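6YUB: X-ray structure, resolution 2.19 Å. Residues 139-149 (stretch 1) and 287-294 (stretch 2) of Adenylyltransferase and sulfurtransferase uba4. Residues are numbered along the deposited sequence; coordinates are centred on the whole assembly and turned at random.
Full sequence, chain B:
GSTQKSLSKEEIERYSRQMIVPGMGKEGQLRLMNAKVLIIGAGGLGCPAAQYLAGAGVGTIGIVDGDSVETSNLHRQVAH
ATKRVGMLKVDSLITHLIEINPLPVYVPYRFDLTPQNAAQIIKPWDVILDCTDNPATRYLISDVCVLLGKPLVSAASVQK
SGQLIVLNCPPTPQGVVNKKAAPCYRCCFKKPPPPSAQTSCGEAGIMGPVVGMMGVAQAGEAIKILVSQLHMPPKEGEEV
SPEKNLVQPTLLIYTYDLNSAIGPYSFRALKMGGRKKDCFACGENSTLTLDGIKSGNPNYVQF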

# COMPACT_ATOMS: atom_id res chain seq x y z
N TYR B 139 -4.52 -22.14 -6.79
CA TYR B 139 -3.75 -23.25 -7.34
C TYR B 139 -4.31 -23.69 -8.68
O TYR B 139 -3.55 -24.03 -9.60
N LEU B 140 -5.64 -23.69 -8.83
CA LEU B 140 -6.24 -24.05 -10.10
C LEU B 140 -5.82 -23.09 -11.21
O LEU B 140 -5.45 -23.51 -12.31
N ILE B 141 -5.89 -21.79 -10.93
CA ILE B 141 -5.54 -20.80 -11.95
C ILE B 141 -4.07 -20.91 -12.32
O ILE B 141 -3.70 -20.91 -13.50
N SER B 142 -3.20 -21.03 -11.32
CA SER B 142 -1.78 -21.22 -11.60
C SER B 142 -1.55 -22.42 -12.51
O SER B 142 -0.88 -22.33 -13.54
N ASP B 143 -2.12 -23.57 -12.13
CA ASP B 143 -1.97 -24.77 -12.95
C ASP B 143 -2.38 -24.52 -14.39
O ASP B 143 -1.62 -24.80 -15.33
N VAL B 144 -3.57 -23.96 -14.60
CA VAL B 144 -4.08 -23.75 -15.95
C VAL B 144 -3.20 -22.76 -16.70
O VAL B 144 -2.93 -22.93 -17.90
N CYS B 145 -2.75 -21.70 -16.03
CA CYS B 145 -1.86 -20.74 -16.67
C CYS B 145 -0.57 -21.42 -17.13
O CYS B 145 -0.06 -21.13 -18.22
N VAL B 146 -0.02 -22.31 -16.31
CA VAL B 146 1.17 -23.04 -16.71
C VAL B 146 0.89 -23.88 -17.95
O VAL B 146 1.68 -23.90 -18.90
N LEU B 147 -0.25 -24.58 -17.96
CA LEU B 147 -0.53 -25.49 -19.06
C LEU B 147 -0.86 -24.75 -20.35
O LEU B 147 -0.53 -25.23 -21.44
N LEU B 148 -1.51 -23.59 -20.26
CA LEU B 148 -1.88 -22.82 -21.43
C LEU B 148 -0.90 -21.69 -21.74
O LEU B 148 -1.16 -20.88 -22.64
N GLY B 149 0.22 -21.62 -21.02
CA GLY B 149 1.23 -20.63 -21.30
C GLY B 149 0.77 -19.19 -21.14
O GLY B 149 0.84 -18.41 -22.09
N THR B 287 3.04 -34.69 -14.36
CA THR B 287 1.91 -35.47 -14.85
C THR B 287 0.60 -34.68 -14.80
O THR B 287 -0.46 -35.25 -15.07
N LEU B 288 0.66 -33.39 -14.47
CA LEU B 288 -0.51 -32.54 -14.52
C LEU B 288 -0.90 -32.30 -15.98
O LEU B 288 -0.05 -32.01 -16.82
N THR B 289 -2.19 -32.43 -16.27
CA THR B 289 -2.69 -32.26 -17.62
C THR B 289 -4.04 -31.54 -17.58
O THR B 289 -4.71 -31.50 -16.55
N LEU B 290 -4.42 -30.97 -18.73
CA LEU B 290 -5.72 -30.32 -18.83
C LEU B 290 -6.86 -31.33 -18.68
O LEU B 290 -7.88 -31.03 -18.05
N ASP B 291 -6.69 -32.53 -19.25
CA ASP B 291 -7.69 -33.58 -19.07
C ASP B 291 -7.84 -33.95 -17.60
O ASP B 291 -8.96 -34.12 -17.10
N GLY B 292 -6.72 -34.07 -16.88
CA GLY B 292 -6.80 -34.41 -15.47
C GLY B 292 -7.57 -33.38 -14.67
O GLY B 292 -8.45 -33.71 -13.87
N ILE B 293 -7.25 -32.10 -14.87
CA ILE B 293 -7.91 -31.04 -14.13
C ILE B 293 -9.42 -31.10 -14.35
O ILE B 293 -10.20 -30.98 -13.40
N LYS B 294 -9.84 -31.31 -15.60
CA LYS B 294 -11.27 -31.42 -15.89
C LYS B 294 -11.91 -32.57 -15.13
O LYS B 294 -13.08 -32.48 -14.72

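The contact between these two stretches is made almost wholly by aliphatic side chains. Helix 139-148 and the short helix 290-294 run nearly antiparallel, at 155° between their directions, with axes 11.0 Å apart at closest approach. No hydrogen bond crosses between them, and together they bury 392 Å² of surface.

Stretch 2 begins outside the contact. Thr287, chi1 in p, is exposed and out of reach of the first stretch, a position that a small polar residue tolerates well. Leu288 follows with its CA-to-CB bond directed toward the longer helix. In the t, p rotamer it brings CD2 to 3.8 Å from CB of Asp143, and its CG lies 4.0 Å from CD1 of Leu147. An acidic residue may seem out of place here, but both carboxylate oxygens, OD1 and OD2, are hydrogen-bonded elsewhere in the structure, and the side chain can then lie against the leucine methyl. The side chain of Leu147 also packs on backbone, with its CD2 3.8 Å from Leu288 O.

Thr289 points away from the contact and has a different task. It occupies the N-cap position, and with chi1 in p its OG1 accepts a hydrogen bond from Gly292 N at 3.0 Å. Threonine suits the site because a short side-chain oxygen can satisfy an amide in the first turn, where no preceding carbonyl is available. Its backbone still matters to the packing, since Leu147 CD1 lies 3.6 Å from Thr289 C.

Leu290 opens the helix. Its CA-to-CB bond points sideways, but the m, t rotamer carries the end of the side chain nearer the first stretch. CD2 comes to 3.6 Å from Leu147 CD1, while CD1 lies 3.9 Å from Leu148 CD2. The end of Leu290 thus lies against two successive leucines, both also in the m, t rotamer. Leu147, pointing toward stretch 2, gives up 90 Å² to the contact, the largest share of any residue.

Asp291 and Lys294 lie out of reach of the first helix. They form a salt bridge, with Lys294 NZ 3.4 Å from Asp291 OD1 and the accompanying hydrogen bond weak; both residues are exposed, where charged groups are readily solvated. Between them, Gly292 has no side chain to contribute. A CB at its ideal position would be crowded by Thr289 OG1, at 3.2 Å, so glycine leaves room for the capping oxygen.

Ile293 completes the interface as a knob in a hole formed by Leu140, Asp143, Val144 and Leu147. It points toward the longer helix, and its m, t rotamer extends CD1 to 3.8 Å from Leu147 CD1, 4.0 Å from Asp143 CB and 4.2 Å from Val144 CG2. The beta branch supplies a second methyl, CG2, which meets Leu140 CD1 at 3.7 Å. Leu140 starts out sideways, yet its t, p rotamer brings its end close enough for this contact, and the branched isoleucine thereby reaches across all four residues of its pocket.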

# COMPACT_ATOMS: atom_id res chain seq x y z
CB TYR B 139 -3.73 -24.41 -6.35
CG TYR B 139 -2.77 -24.20 -5.19
CD1 TYR B 139 -1.43 -24.51 -5.31
CD2 TYR B 139 -3.22 -23.69 -3.97
CE1 TYR B 139 -0.55 -24.31 -4.25
CE2 TYR B 139 -2.36 -23.49 -2.92
CZ TYR B 139 -1.02 -23.81 -3.06
OH TYR B 139 -0.15 -23.62 -2.01
CB LEU B 140 -7.77 -24.08 -9.97
CG LEU B 140 -8.55 -24.23 -11.27
CD1 LEU B 140 -8.14 -25.52 -11.99
CD2 LEU B 140 -10.05 -24.22 -11.00
CB ILE B 141 -5.92 -19.39 -11.47
CG1 ILE B 141 -7.45 -19.27 -11.34
CG2 ILE B 141 -5.39 -18.34 -12.42
CD1 ILE B 141 -7.91 -18.12 -10.46
CB SER B 142 -1.00 -21.38 -10.29
OG SER B 142 0.39 -21.24 -10.50
CB ASP B 143 -2.78 -25.92 -12.34
CG ASP B 143 -2.20 -26.40 -11.02
OD1 ASP B 143 -1.08 -25.97 -10.67
OD2 ASP B 143 -2.86 -27.21 -10.34
CB VAL B 144 -5.55 -23.29 -15.89
CG1 VAL B 144 -6.03 -22.85 -17.27
CG2 VAL B 144 -6.43 -24.39 -15.34
CB CYS B 145 -1.55 -19.59 -15.72
SG CYS B 145 -2.94 -18.44 -15.55
CB VAL B 146 1.68 -23.91 -15.54
CG1 VAL B 146 2.61 -25.00 -16.05
CG2 VAL B 146 2.38 -23.03 -14.51
CB LEU B 147 -1.67 -26.43 -18.69
CG LEU B 147 -1.40 -27.42 -17.56
CD1 LEU B 147 -2.65 -28.24 -17.26
CD2 LEU B 147 -0.23 -28.34 -17.90
CB LEU B 148 -3.30 -22.25 -21.26
CG LEU B 148 -4.43 -23.28 -21.19
CD1 LEU B 148 -5.76 -22.59 -20.96
CD2 LEU B 148 -4.47 -24.14 -22.44
CB THR B 287 1.77 -36.76 -14.04
OG1 THR B 287 1.85 -36.48 -12.64
CG2 THR B 287 2.88 -37.74 -14.43
CB LEU B 288 -0.23 -31.21 -13.82
CG LEU B 288 -1.20 -30.05 -14.04
CD1 LEU B 288 -2.53 -30.32 -13.38
CD2 LEU B 288 -0.58 -28.75 -13.54
CB THR B 289 -2.85 -33.60 -18.35
OG1 THR B 289 -3.91 -34.36 -17.74
CG2 THR B 289 -1.56 -34.41 -18.30
CB LEU B 290 -5.83 -29.59 -20.17
CG LEU B 290 -4.89 -28.39 -20.33
CD1 LEU B 290 -4.79 -27.97 -21.78
CD2 LEU B 290 -5.36 -27.23 -19.47
CB ASP B 291 -7.31 -34.82 -19.88
CG ASP B 291 -7.41 -34.60 -21.37
OD1 ASP B 291 -8.20 -33.72 -21.79
OD2 ASP B 291 -6.71 -35.31 -22.12
CB ILE B 293 -7.34 -29.66 -14.53
CG1 ILE B 293 -5.94 -29.49 -13.93
CG2 ILE B 293 -8.28 -28.55 -14.09
CD1 ILE B 293 -5.18 -28.29 -14.46
CB LYS B 294 -11.49 -31.62 -17.39
CG LYS B 294 -11.40 -30.37 -18.23
CD LYS B 294 -10.95 -30.70 -19.66
CE LYS B 294 -11.74 -31.85 -20.27
NZ LYS B 294 -11.24 -32.19 -21.64